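Local coordinates for cell surface protein (Faecalibacterium prausnitzii A2-165, PDB 4GT6) that is of unknown function but, as a leucine-rich-repeat segment of a larger cell-surface protein, probably binds other proteins outside the cell, at residues Y238-E243 with A260-A265; A268-P273 with P288-I293; S312-D317 with C333-R338. All blocks are in the same frame, centred on the assembly; numbering follows the deposited sequence. Where two conformers were deposited one is given.

Contact 1. Residues Y238-E243 with A260-A265; sequences YPSQRE and AFDSCA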
ATOM      1  N   TYR A 238      -5.760 -12.007  -4.758  1.00 13.91           N
ATOM      2  CA  TYR A 238      -6.323 -12.575  -5.981  1.00 13.52           C
ATOM      3  C   TYR A 238      -6.143 -11.487  -7.052  1.00 16.68           C
ATOM      4  O   TYR A 238      -6.498 -10.342  -6.781  1.00 17.32           O
ATOM      5  CB  TYR A 238      -7.785 -12.965  -5.780  1.00 14.05           C
ATOM      6  CG  TYR A 238      -8.401 -13.609  -7.006  1.00 15.56           C
ATOM      7  CD1 TYR A 238      -8.989 -12.833  -8.007  1.00 17.63           C
ATOM      8  CD2 TYR A 238      -8.455 -14.993  -7.135  1.00 16.72           C
ATOM      9  CE1 TYR A 238      -9.559 -13.422  -9.136  1.00 19.17           C
ATOM     10  CE2 TYR A 238      -9.049 -15.595  -8.245  1.00 18.05           C
ATOM     11  CZ  TYR A 238      -9.599 -14.804  -9.241  1.00 22.23           C
ATOM     12  OH  TYR A 238     -10.165 -15.399 -10.339  1.00 20.18           O
ATOM     13  N   PRO A 239      -5.592 -11.788  -8.249  1.00 16.38           N
ATOM     14  CA  PRO A 239      -5.308 -10.705  -9.218  1.00 16.52           C
ATOM     15  C   PRO A 239      -6.591 -10.098  -9.778  1.00 19.79           C
ATOM     16  O   PRO A 239      -7.430 -10.824 -10.287  1.00 18.68           O
ATOM     17  CB  PRO A 239      -4.443 -11.375 -10.309  1.00 18.56           C
ATOM     18  CG  PRO A 239      -4.413 -12.824 -10.002  1.00 23.22           C
ATOM     19  CD  PRO A 239      -5.136 -13.112  -8.724  1.00 18.11           C
ATOM     20  N   SER A 240      -6.778  -8.777  -9.595  1.00 16.11           N
ATOM     21  CA  SER A 240      -8.023  -8.097  -9.985  1.00 16.18           C
ATOM     22  C   SER A 240      -8.369  -8.223 -11.471  1.00 19.78           C
ATOM     23  O   SER A 240      -9.546  -8.191 -11.816  1.00 19.49           O
ATOM     24  CB  SER A 240      -7.953  -6.617  -9.622  1.00 18.47           C
ATOM     25  OG  SER A 240      -7.993  -6.467  -8.210  1.00 24.36           O
ATOM     26  N   GLN A 241      -7.359  -8.368 -12.339  1.00 16.63           N
ATOM     27  CA  GLN A 241      -7.592  -8.486 -13.776  1.00 17.67           C
ATOM     28  C   GLN A 241      -7.682  -9.942 -14.251  1.00 22.88           C
ATOM     29  O   GLN A 241      -7.850 -10.178 -15.454  1.00 22.75           O
ATOM     30  CB  GLN A 241      -6.522  -7.699 -14.563  1.00 19.00           C
ATOM     31  CG  GLN A 241      -6.670  -6.185 -14.380  1.00 19.59           C
ATOM     32  CD  GLN A 241      -7.972  -5.657 -14.940  1.00 28.12           C
ATOM     33  OE1 GLN A 241      -8.423  -6.052 -16.013  1.00 26.08           O
ATOM     34  NE2 GLN A 241      -8.602  -4.751 -14.238  1.00 26.21           N
ATOM     35  N   ARG A 242      -7.672 -10.916 -13.323  1.00 20.31           N
ATOM     36  CA  ARG A 242      -7.838 -12.335 -13.699  1.00 19.96           C
ATOM     37  C   ARG A 242      -9.228 -12.517 -14.326  1.00 22.56           C
ATOM     38  O   ARG A 242     -10.242 -12.148 -13.725  1.00 23.12           O
ATOM     39  CB  ARG A 242      -7.636 -13.224 -12.477  1.00 19.15           C
ATOM     40  CG  ARG A 242      -7.707 -14.682 -12.807  1.00 24.89           C
ATOM     41  CD  ARG A 242      -7.093 -15.460 -11.688  1.00 18.01           C
ATOM     42  NE  ARG A 242      -7.342 -16.888 -11.881  1.00 23.74           N
ATOM     43  CZ  ARG A 242      -6.765 -17.821 -11.146  1.00 31.56           C
ATOM     44  NH1 ARG A 242      -5.937 -17.485 -10.169  1.00 25.72           N
ATOM     45  NH2 ARG A 242      -6.999 -19.103 -11.389  1.00 26.04           N
ATOM     46  N   GLU A 243      -9.277 -13.078 -15.536  1.00 19.98           N
ATOM     47  CA  GLU A 243     -10.531 -13.138 -16.301  1.00 20.27           C
ATOM     48  C   GLU A 243     -11.493 -14.297 -15.990  1.00 24.05           C
ATOM     49  O   GLU A 243     -12.616 -14.290 -16.501  1.00 21.92           O
ATOM     50  CB  GLU A 243     -10.217 -13.127 -17.801  1.00 22.41           C
ATOM     51  CG  GLU A 243      -9.570 -11.808 -18.210  1.00 27.98           C
ATOM     52  CD  GLU A 243      -9.331 -11.585 -19.691  1.00 47.69           C
ATOM     53  OE1 GLU A 243     -10.014 -12.232 -20.516  1.00 42.16           O
ATOM     54  OE2 GLU A 243      -8.519 -10.692 -20.023  1.00 42.27           O
ATOM     55  N   ALA A 260      -8.341  -8.957  -0.092  1.00 13.43           N
ATOM     56  CA  ALA A 260      -7.691  -9.988  -0.922  1.00 13.36           C
ATOM     57  C   ALA A 260      -8.299 -10.069  -2.326  1.00 17.24           C
ATOM     58  O   ALA A 260      -7.599 -10.409  -3.280  1.00 16.76           O
ATOM     59  CB  ALA A 260      -7.767 -11.363  -0.242  1.00 13.82           C
ATOM     60  N   PHE A 261      -9.606  -9.760  -2.449  1.00 13.70           N
ATOM     61  CA  PHE A 261     -10.317  -9.804  -3.738  1.00 14.10           C
ATOM     62  C   PHE A 261     -10.871  -8.436  -4.102  1.00 16.52           C
ATOM     63  O   PHE A 261     -11.816  -8.355  -4.874  1.00 17.06           O
ATOM     64  CB  PHE A 261     -11.484 -10.812  -3.691  1.00 14.37           C
ATOM     65  CG  PHE A 261     -11.148 -12.276  -3.627  1.00 14.86           C
ATOM     66  CD1 PHE A 261     -10.899 -12.897  -2.403  1.00 15.88           C
ATOM     67  CD2 PHE A 261     -11.187 -13.069  -4.775  1.00 15.51           C
ATOM     68  CE1 PHE A 261     -10.634 -14.270  -2.334  1.00 15.77           C
ATOM     69  CE2 PHE A 261     -10.904 -14.439  -4.709  1.00 17.65           C
ATOM     70  CZ  PHE A 261     -10.636 -15.034  -3.488  1.00 16.55           C
ATOM     71  N   ASP A 262     -10.285  -7.349  -3.592  1.00 14.97           N
ATOM     72  CA  ASP A 262     -10.854  -6.054  -3.924  1.00 14.29           C
ATOM     73  C   ASP A 262     -10.695  -5.754  -5.425  1.00 19.16           C
ATOM     74  O   ASP A 262      -9.737  -6.209  -6.068  1.00 17.81           O
ATOM     75  CB  ASP A 262     -10.297  -4.915  -3.036  1.00 16.02           C
ATOM     76  CG  ASP A 262      -8.827  -4.490  -3.202  1.00 21.98           C
ATOM     77  OD1 ASP A 262      -8.106  -5.117  -3.995  1.00 22.48           O
ATOM     78  OD2 ASP A 262      -8.416  -3.521  -2.543  1.00 24.51           O
ATOM     79  N   SER A 263     -11.711  -5.067  -5.988  1.00 17.46           N
ATOM     80  CA  SER A 263     -11.747  -4.566  -7.364  1.00 18.24           C
ATOM     81  C   SER A 263     -11.532  -5.633  -8.455  1.00 22.37           C
ATOM     82  O   SER A 263     -10.925  -5.328  -9.492  1.00 22.79           O
ATOM     83  CB  SER A 263     -10.750  -3.422  -7.545  1.00 22.17           C
ATOM     84  OG  SER A 263     -11.123  -2.330  -6.718  1.00 27.37           O
ATOM     85  N   CYS A 264     -12.064  -6.858  -8.263  1.00 19.44           N
ATOM     86  CA  CYS A 264     -11.986  -7.875  -9.328  1.00 19.84           C
ATOM     87  C   CYS A 264     -12.930  -7.480 -10.455  1.00 22.83           C
ATOM     88  O   CYS A 264     -14.138  -7.390 -10.238  1.00 23.64           O
ATOM     89  CB  CYS A 264     -12.318  -9.259  -8.793  1.00 19.81           C
ATOM     90  SG  CYS A 264     -11.083  -9.899  -7.653  1.00 23.19           S
ATOM     91  N   ALA A 265     -12.388  -7.212 -11.631  1.00 19.08           N
ATOM     92  CA  ALA A 265     -13.177  -6.753 -12.775  1.00 19.76           C
ATOM     93  C   ALA A 265     -14.049  -7.866 -13.410  1.00 24.07           C
ATOM     94  O   ALA A 265     -15.070  -7.548 -14.020  1.00 23.78           O
ATOM     95  CB  ALA A 265     -12.245  -6.178 -13.837  1.00 20.82           C
TER
HETATM   96  O   HOH W   1      -9.709  -3.836 -11.363  1.00 28.27           O
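Tyr238 and Phe261 meet with their rings turned 23° from parallel but slid so far apart, 5.0 Å between centroids, that they barely overlap. What sits over the Phe261 ring is instead the CB methylene of Tyr238, 3.9 Å from the ring centroid and 28° off its normal, a CH-pi contact over the face. The aromatic rings themselves touch through Tyr238 CD2 and Phe261 CE2, 3.5 Å apart. The first torsion of Tyr238 sets CG anti to the backbone N (chi1 -178°), and Tyr238 CG lies 3.5 Å from Phe261 CE2. Cys264 brings its sulfur to the same tyrosine, SG lying 3.6 Å from CD1 of Tyr238 in an oblique sulfur-aromatic contact, while Pro239 CD lies over a face of the tyrosine ring, toward the rim. Beyond the two segments, Phe284 stacks on Phe261 and Phe247 meets Tyr238, so the pair belongs to a longer run of aromatic rings inside the BspA-type leucine-rich-repeat solenoid, in which successive loops of the coil lie one on the next. Backbone bonds hold the first and last residues of 260-265: Tyr238 N gives a nearly straight one to Ala260 O, and Ala265 N gives one of 3.0 Å to Ser240 O. Midway, Ser240 OG donates to Asp262 O over 2.8 Å, reaching it in the carbonyl plane; OG is held beside its own backbone N, anti to the carbonyl carbon. The type II turn from Phe261 to Cys264 presents Ser263 O close to Ser240 CB, and a water donates to that same oxygen. Gln241 NE2, whose main partner is Phe205 O, meets this water weakly and reaches Ala265 CB at 3.9 Å.

Contact 2. Residues A268-P273 with P288-I293; sequences ASVKMP and PALQDI. With EDO (1,2-ethanediol), chain I.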
ATOM      1  N   ALA A 268     -17.163 -13.494 -11.162  1.00 18.02           N
ATOM      2  CA  ALA A 268     -18.633 -13.513 -11.061  1.00 18.90           C
ATOM      3  C   ALA A 268     -19.142 -14.465  -9.971  1.00 22.14           C
ATOM      4  O   ALA A 268     -20.249 -14.281  -9.461  1.00 21.38           O
ATOM      5  CB  ALA A 268     -19.247 -13.907 -12.408  1.00 20.68           C
ATOM      6  N   SER A 269     -18.340 -15.476  -9.616  1.00 18.42           N
ATOM      7  CA  SER A 269     -18.758 -16.477  -8.644  1.00 18.25           C
ATOM      8  C   SER A 269     -17.594 -16.866  -7.757  1.00 21.06           C
ATOM      9  O   SER A 269     -16.529 -17.156  -8.272  1.00 20.61           O
ATOM     10  CB  SER A 269     -19.278 -17.710  -9.385  1.00 22.51           C
ATOM     11  OG  SER A 269     -19.648 -18.742  -8.485  1.00 33.84           O
ATOM     12  N   VAL A 270     -17.795 -16.900  -6.437  1.00 17.15           N
ATOM     13  CA  VAL A 270     -16.720 -17.337  -5.543  1.00 17.05           C
ATOM     14  C   VAL A 270     -17.276 -18.420  -4.602  1.00 20.70           C
ATOM     15  O   VAL A 270     -18.433 -18.339  -4.179  1.00 19.22           O
ATOM     16  CB  VAL A 270     -16.025 -16.166  -4.784  1.00 21.88           C
ATOM     17  CG1 VAL A 270     -16.981 -15.428  -3.842  1.00 22.21           C
ATOM     18  CG2 VAL A 270     -14.762 -16.632  -4.043  1.00 21.81           C
ATOM     19  N   LYS A 271     -16.442 -19.439  -4.295  1.00 17.22           N
ATOM     20  CA  LYS A 271     -16.823 -20.507  -3.375  0.50 17.20           C
ATOM     21  C   LYS A 271     -15.765 -20.616  -2.291  1.00 21.00           C
ATOM     22  O   LYS A 271     -14.573 -20.607  -2.591  1.00 19.46           O
ATOM     23  CB  LYS A 271     -17.037 -21.839  -4.111  0.50 19.80           C
ATOM     24  CG  LYS A 271     -18.290 -21.784  -4.976  0.50 28.80           C
ATOM     25  CD  LYS A 271     -18.554 -23.025  -5.807  0.50 38.64           C
ATOM     26  CE  LYS A 271     -19.736 -22.819  -6.729  0.50 43.11           C
ATOM     27  NZ  LYS A 271     -20.977 -22.443  -5.992  0.50 49.84           N
HETATM   28  N   MSE A 272     -16.205 -20.634  -1.025  1.00 20.05           N
HETATM   29  CA  MSE A 272     -15.309 -20.728   0.140  1.00 19.24           C
HETATM   30  C   MSE A 272     -15.371 -22.120   0.725  1.00 22.69           C
HETATM   31  O   MSE A 272     -16.481 -22.596   0.943  1.00 22.81           O
HETATM   32  CB  MSE A 272     -15.730 -19.758   1.274  1.00 20.71           C
HETATM   33  CG  MSE A 272     -15.700 -18.344   0.932  1.00 26.63           C
HETATM   34 SE   MSE A 272     -16.172 -17.421   2.563  0.75 31.64          SE
HETATM   35  CE  MSE A 272     -16.918 -15.927   1.579  1.00 28.36           C
ATOM     36  N   PRO A 273     -14.220 -22.729   1.102  1.00 18.86           N
ATOM     37  CA  PRO A 273     -14.268 -24.002   1.820  1.00 18.50           C
ATOM     38  C   PRO A 273     -14.636 -23.749   3.283  1.00 20.25           C
ATOM     39  O   PRO A 273     -14.425 -22.618   3.783  1.00 17.23           O
ATOM     40  CB  PRO A 273     -12.820 -24.519   1.689  1.00 20.03           C
ATOM     41  CG  PRO A 273     -11.993 -23.268   1.723  1.00 23.10           C
ATOM     42  CD  PRO A 273     -12.830 -22.226   0.980  1.00 19.38           C
ATOM     43  N   PRO A 288     -17.464  -5.559  -9.385  1.00 21.93           N
ATOM     44  CA  PRO A 288     -18.725  -5.213 -10.070  1.00 22.61           C
ATOM     45  C   PRO A 288     -19.394  -6.339 -10.856  1.00 25.88           C
ATOM     46  O   PRO A 288     -20.512  -6.133 -11.313  1.00 25.46           O
ATOM     47  CB  PRO A 288     -18.319  -4.070 -11.012  1.00 25.07           C
ATOM     48  CG  PRO A 288     -16.893  -4.250 -11.237  1.00 29.55           C
ATOM     49  CD  PRO A 288     -16.309  -4.901 -10.031  1.00 24.20           C
ATOM     50  N   ALA A 289     -18.723  -7.491 -11.044  1.00 21.68           N
ATOM     51  CA  ALA A 289     -19.325  -8.618 -11.764  1.00 21.43           C
ATOM     52  C   ALA A 289     -19.745  -9.734 -10.801  1.00 23.00           C
ATOM     53  O   ALA A 289     -20.361 -10.706 -11.241  1.00 22.59           O
ATOM     54  CB  ALA A 289     -18.355  -9.165 -12.797  1.00 22.61           C
ATOM     55  N   LEU A 290     -19.461  -9.580  -9.499  1.00 19.09           N
ATOM     56  CA  LEU A 290     -19.724 -10.612  -8.489  1.00 18.18           C
ATOM     57  C   LEU A 290     -21.219 -10.810  -8.289  1.00 23.14           C
ATOM     58  O   LEU A 290     -21.930  -9.885  -7.888  1.00 22.45           O
ATOM     59  CB  LEU A 290     -18.993 -10.307  -7.167  1.00 17.53           C
ATOM     60  CG  LEU A 290     -19.007 -11.415  -6.091  1.00 20.79           C
ATOM     61  CD1 LEU A 290     -18.357 -12.726  -6.611  1.00 20.46           C
ATOM     62  CD2 LEU A 290     -18.301 -10.946  -4.819  1.00 21.35           C
ATOM     63  N   GLN A 291     -21.690 -12.041  -8.580  1.00 20.45           N
ATOM     64  CA  GLN A 291     -23.113 -12.358  -8.458  0.50 21.17           C
ATOM     65  C   GLN A 291     -23.400 -13.508  -7.507  1.00 25.43           C
ATOM     66  O   GLN A 291     -24.486 -13.541  -6.927  1.00 26.30           O
ATOM     67  CB  GLN A 291     -23.700 -12.701  -9.828  0.50 23.21           C
ATOM     68  CG  GLN A 291     -23.971 -11.489 -10.700  0.50 35.19           C
ATOM     69  CD  GLN A 291     -24.795 -11.871 -11.903  0.50 55.74           C
ATOM     70  OE1 GLN A 291     -24.273 -12.060 -13.008  0.50 50.61           O
ATOM     71  NE2 GLN A 291     -26.100 -12.015 -11.710  0.50 52.65           N
ATOM     72  N   ASP A 292     -22.481 -14.481  -7.394  1.00 20.84           N
ATOM     73  CA  ASP A 292     -22.731 -15.645  -6.539  1.00 20.63           C
ATOM     74  C   ASP A 292     -21.619 -15.861  -5.547  1.00 23.54           C
ATOM     75  O   ASP A 292     -20.442 -15.828  -5.909  1.00 22.09           O
ATOM     76  CB  ASP A 292     -22.884 -16.904  -7.413  1.00 22.92           C
ATOM     77  CG  ASP A 292     -24.064 -16.840  -8.365  1.00 40.16           C
ATOM     78  OD1 ASP A 292     -25.206 -16.718  -7.883  1.00 43.31           O
ATOM     79  OD2 ASP A 292     -23.845 -16.942  -9.586  1.00 47.76           O
ATOM     80  N   ILE A 293     -21.998 -16.029  -4.283  1.00 21.83           N
ATOM     81  CA  ILE A 293     -21.062 -16.273  -3.189  1.00 21.70           C
ATOM     82  C   ILE A 293     -21.553 -17.475  -2.389  1.00 24.93           C
ATOM     83  O   ILE A 293     -22.697 -17.467  -1.938  1.00 25.21           O
ATOM     84  CB  ILE A 293     -20.896 -15.025  -2.261  1.00 26.08           C
ATOM     85  CG1 ILE A 293     -20.391 -13.802  -3.037  1.00 27.92           C
ATOM     86  CG2 ILE A 293     -19.942 -15.344  -1.069  1.00 26.19           C
ATOM     87  CD1 ILE A 293     -21.269 -12.635  -2.897  1.00 40.13           C
TER
HETATM   88  C1  EDO I 907     -19.406 -24.305   1.525  1.00 62.68           C
HETATM   89  O1  EDO I 907     -18.125 -24.510   2.100  1.00 59.39           O
HETATM   90  C2  EDO I 907     -20.494 -25.062   2.342  1.00 64.31           C
HETATM   91  O2  EDO I 907     -20.602 -24.509   3.647  1.00 64.13           O
HETATM   92  O   HOH W   2     -22.271 -19.827  -9.615  1.00 56.48           O
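A parallel strand pair of the leucine-rich-repeat solenoid joins Ser269 to Asp292 and Val270 to Ile293, with Ser269 CA 4.6 Å from Asp292 CA. Ala268 O starts the pairing by accepting two N-H groups: Asp292 N at 3.0 Å, in the carbonyl plane, and Gln291 N at 2.8 Å, tilted 28° from it. Val270 N then donates to Asp292 O, so the bonds pass in both directions between the two strands. With strand 246-248 bonded along the other edge of 269-271, the sheet gains one strand from each successive coil. The side chains of Val270 and Ile293 lie on one face, where they cross obliquely, with Val270 CG1 3.9 Å from Ile293 CG1. That branch of Val270 stands between its own backbone N and carbonyl carbon (chi1 63°), and Val270 CG1 also meets Leu290 CD1 at 4.1 Å. Farther along, the selenomethionine Met272 runs side by side with Ile293, its CE 4.1 Å from Ile293 CG2. Ser269 and Asp292 occupy the other face, where OG of Ser269 is 3.9 Å from CB of Asp292 and one water links Ser269 OG with Asp292 OD2.

Contact 3. Residues S312-D317 with C333-R338; sequences SLKSID and CEQLER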
ATOM      1  N   SER A 312     -23.403  -5.952  -8.980  1.00 28.15           N
ATOM      2  CA  SER A 312     -24.094  -7.023  -9.731  1.00 28.25           C
ATOM      3  C   SER A 312     -24.755  -8.024  -8.788  1.00 30.60           C
ATOM      4  O   SER A 312     -25.473  -8.918  -9.237  1.00 32.01           O
ATOM      5  CB  SER A 312     -23.132  -7.766 -10.652  1.00 27.85           C
ATOM      6  OG  SER A 312     -22.826  -6.948 -11.759  1.00 34.41           O
ATOM      7  N   LEU A 313     -24.526  -7.873  -7.489  1.00 25.71           N
ATOM      8  CA  LEU A 313     -25.093  -8.762  -6.490  1.00 25.71           C
ATOM      9  C   LEU A 313     -26.603  -8.573  -6.423  1.00 27.65           C
ATOM     10  O   LEU A 313     -27.050  -7.472  -6.129  1.00 27.94           O
ATOM     11  CB  LEU A 313     -24.448  -8.454  -5.141  1.00 26.21           C
ATOM     12  CG  LEU A 313     -24.422  -9.559  -4.123  1.00 32.36           C
ATOM     13  CD1 LEU A 313     -23.865 -10.868  -4.741  1.00 32.71           C
ATOM     14  CD2 LEU A 313     -23.550  -9.138  -2.924  1.00 33.54           C
ATOM     15  N   LYS A 314     -27.382  -9.613  -6.736  1.00 23.57           N
ATOM     16  CA  LYS A 314     -28.858  -9.508  -6.730  1.00 24.94           C
ATOM     17  C   LYS A 314     -29.510 -10.209  -5.529  1.00 30.24           C
ATOM     18  O   LYS A 314     -30.558  -9.772  -5.054  1.00 28.96           O
ATOM     19  CB  LYS A 314     -29.442 -10.112  -8.015  1.00 28.18           C
ATOM     20  CG  LYS A 314     -29.440  -9.159  -9.205  1.00 41.82           C
ATOM     21  CD  LYS A 314     -30.194  -9.735 -10.408  1.00 54.33           C
ATOM     22  CE  LYS A 314     -31.701  -9.603 -10.299  1.00 68.40           C
ATOM     23  NZ  LYS A 314     -32.404 -10.317 -11.398  1.00 78.61           N
ATOM     24  N   SER A 315     -28.937 -11.345  -5.115  1.00 28.28           N
ATOM     25  CA  SER A 315     -29.452 -12.177  -4.035  1.00 29.28           C
ATOM     26  C   SER A 315     -28.289 -12.740  -3.243  1.00 33.90           C
ATOM     27  O   SER A 315     -27.251 -13.076  -3.829  1.00 34.82           O
ATOM     28  CB  SER A 315     -30.300 -13.308  -4.614  1.00 34.38           C
ATOM     29  OG  SER A 315     -30.827 -14.151  -3.605  1.00 45.71           O
ATOM     30  N   ILE A 316     -28.430 -12.798  -1.916  1.00 28.23           N
ATOM     31  CA  ILE A 316     -27.374 -13.346  -1.065  1.00 27.28           C
ATOM     32  C   ILE A 316     -28.016 -14.007   0.163  1.00 29.34           C
ATOM     33  O   ILE A 316     -28.984 -13.487   0.722  1.00 27.22           O
ATOM     34  CB  ILE A 316     -26.271 -12.297  -0.704  1.00 30.40           C
ATOM     35  CG1 ILE A 316     -25.037 -12.961  -0.031  1.00 30.89           C
ATOM     36  CG2 ILE A 316     -26.806 -11.113   0.101  1.00 31.49           C
ATOM     37  CD1 ILE A 316     -23.762 -12.187  -0.141  1.00 37.63           C
ATOM     38  N   ASP A 317     -27.490 -15.177   0.540  1.00 26.24           N
ATOM     39  CA  ASP A 317     -27.952 -15.945   1.691  1.00 25.96           C
ATOM     40  C   ASP A 317     -26.854 -15.915   2.742  1.00 26.45           C
ATOM     41  O   ASP A 317     -25.784 -16.482   2.524  1.00 25.56           O
ATOM     42  CB  ASP A 317     -28.301 -17.379   1.278  1.00 28.14           C
ATOM     43  CG  ASP A 317     -29.545 -17.438   0.415  1.00 40.49           C
ATOM     44  OD1 ASP A 317     -29.429 -17.228  -0.810  1.00 42.65           O
ATOM     45  OD2 ASP A 317     -30.639 -17.625   0.970  1.00 45.10           O
ATOM     46  N   CYS A 333     -24.557  -1.646  -2.950  1.00 25.60           N
ATOM     47  CA  CYS A 333     -24.999  -2.813  -3.726  1.00 24.63           C
ATOM     48  C   CYS A 333     -26.386  -2.466  -4.297  1.00 29.91           C
ATOM     49  O   CYS A 333     -27.421  -2.964  -3.835  1.00 28.72           O
ATOM     50  CB  CYS A 333     -25.005  -4.067  -2.862  1.00 23.45           C
ATOM     51  SG  CYS A 333     -23.350  -4.597  -2.354  1.00 25.26           S
ATOM     52  N   GLU A 334     -26.369  -1.592  -5.319  0.50 28.44           N
ATOM     53  CA  GLU A 334     -27.515  -0.989  -6.016  0.50 29.80           C
ATOM     54  C   GLU A 334     -28.485  -2.000  -6.664  0.50 34.32           C
ATOM     55  O   GLU A 334     -29.621  -1.623  -6.946  0.50 35.85           O
ATOM     56  CB  GLU A 334     -27.025   0.019  -7.085  0.50 31.91           C
ATOM     57  CG  GLU A 334     -26.035  -0.542  -8.098  0.50 37.44           C
ATOM     58  CD  GLU A 334     -25.386   0.447  -9.050  0.50 49.44           C
ATOM     59  OE1 GLU A 334     -24.692   1.379  -8.582  0.50 39.57           O
ATOM     60  OE2 GLU A 334     -25.495   0.227 -10.276  0.50 39.10           O
ATOM     61  N   GLN A 335     -28.053  -3.255  -6.906  1.00 29.60           N
ATOM     62  CA  GLN A 335     -28.895  -4.268  -7.553  0.50 29.87           C
ATOM     63  C   GLN A 335     -29.354  -5.355  -6.573  1.00 32.41           C
ATOM     64  O   GLN A 335     -30.104  -6.259  -6.960  1.00 32.04           O
ATOM     65  CB  GLN A 335     -28.154  -4.909  -8.741  0.50 30.76           C
ATOM     66  CG  GLN A 335     -28.166  -4.064 -10.020  0.80 42.07           C
ATOM     67  CD  GLN A 335     -27.439  -4.749 -11.161  0.80 65.96           C
ATOM     68  OE1 GLN A 335     -27.749  -5.883 -11.554  0.80 59.84           O
ATOM     69  NE2 GLN A 335     -26.436  -4.076 -11.713  0.80 64.17           N
ATOM     70  N   LEU A 336     -28.924  -5.273  -5.298  1.00 27.80           N
ATOM     71  CA  LEU A 336     -29.294  -6.255  -4.278  1.00 26.26           C
ATOM     72  C   LEU A 336     -30.785  -6.162  -3.975  1.00 30.43           C
ATOM     73  O   LEU A 336     -31.237  -5.125  -3.499  1.00 31.40           O
ATOM     74  CB  LEU A 336     -28.447  -6.053  -3.010  1.00 24.86           C
ATOM     75  CG  LEU A 336     -28.643  -7.039  -1.855  1.00 27.84           C
ATOM     76  CD1 LEU A 336     -28.234  -8.480  -2.261  1.00 27.85           C
ATOM     77  CD2 LEU A 336     -27.821  -6.596  -0.650  1.00 26.86           C
ATOM     78  N   GLU A 337     -31.550  -7.225  -4.312  1.00 27.81           N
ATOM     79  CA  GLU A 337     -33.018  -7.279  -4.138  1.00 30.14           C
ATOM     80  C   GLU A 337     -33.432  -8.127  -2.961  1.00 34.25           C
ATOM     81  O   GLU A 337     -34.434  -7.831  -2.312  1.00 34.99           O
ATOM     82  CB  GLU A 337     -33.709  -7.880  -5.389  1.00 33.04           C
ATOM     83  CG  GLU A 337     -33.536  -7.113  -6.686  1.00 47.03           C
ATOM     84  CD  GLU A 337     -33.967  -7.851  -7.945  1.00 73.81           C
ATOM     85  OE1 GLU A 337     -34.269  -9.066  -7.867  1.00 76.02           O
ATOM     86  OE2 GLU A 337     -33.980  -7.214  -9.022  1.00 66.05           O
ATOM     87  N   ARG A 338     -32.696  -9.227  -2.731  1.00 29.84           N
ATOM     88  CA  ARG A 338     -33.027 -10.212  -1.723  1.00 29.22           C
ATOM     89  C   ARG A 338     -31.844 -10.530  -0.827  1.00 29.80           C
ATOM     90  O   ARG A 338     -30.732 -10.755  -1.310  1.00 26.30           O
ATOM     91  CB  ARG A 338     -33.504 -11.502  -2.415  1.00 30.46           C
ATOM     92  CG  ARG A 338     -33.999 -12.602  -1.474  1.00 37.70           C
ATOM     93  CD  ARG A 338     -34.015 -13.948  -2.172  1.00 40.68           C
ATOM     94  NE  ARG A 338     -34.010 -15.042  -1.207  1.00 44.52           N
ATOM     95  CZ  ARG A 338     -32.933 -15.740  -0.858  1.00 54.96           C
ATOM     96  NH1 ARG A 338     -31.760 -15.496  -1.433  1.00 36.37           N
ATOM     97  NH2 ARG A 338     -33.026 -16.708   0.043  1.00 45.52           N
TER
HETATM   98  O   HOH W   3     -25.849  -5.109  -6.088  1.00 25.53           O
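Lys314 O is gripped by two backbone N-H groups of the facing segment, Glu337 N at 2.8 Å and Arg338 N at 3.2 Å. The two come from different directions: Arg338 N lies in the carbonyl plane, whereas Glu337 N is tilted 30° from it. Ile316 N returns a bond to Arg338 O, which sets Ser315 and Arg338 opposite each other as a parallel bridge with their side chains on one face. There the guanidinium of Arg338 makes three side-chain bonds. Its chain leaves with CG anti to the backbone N (chi1 -175°) and stays extended as far as NE. Arg338 NH1 donates to Ser315 OG at 2.7 Å and to Asp317 OD1 at 3.0 Å, and Arg338 NH2 donates to Asp317 OD2 at 2.7 Å, so the carboxylate is held end-on by two nitrogens. All three oxygens lie near the guanidinium plane, but the carboxylate is turned 44° against it. Glu363 forms a salt bridge with NE from outside, so the group is fixed from several sides. An alanine in place of Arg338 would probably leave the charges of Asp317 and Glu363 without this common mate and Ser315 OG without its donor. On the buried side, Leu336 CD1 reaches Ile316 CG2 at 3.8 Å. Lys314 and Glu337 run side by side, with Lys314 CE 3.5 Å from Glu337 OE2. One water bridges Leu313 O and Gln335 N ahead of the strand. The Arg338 cluster is a local feature of this site, whereas parallel strand pairing between successive coils, with leucine and isoleucine packed inside, is characteristic of the leucine-rich-repeat solenoid.

Along the chain the three contacts follow in series: each closes before the next opens, and none nests in or crosses another. Contact 1 closes a loop of 16 intervening residues that contains strands 246-248 and 253-256, contact 2 one of 14 and contact 3 one of 15, each holding a further short strand, so every contact spans about one coil of the solenoid. Contacts 1 and 2 touch by packing, Cys264 O against Pro288 CD, and contacts 2 and 3 through Ile293 CD1 against Leu313 CD1 and a probable hydrogen bond between Pro288 O and Ser312 OG. Contacts 1 and 3 do not touch. These touches complete the run of coils from strand 233-237 to strand 338-341.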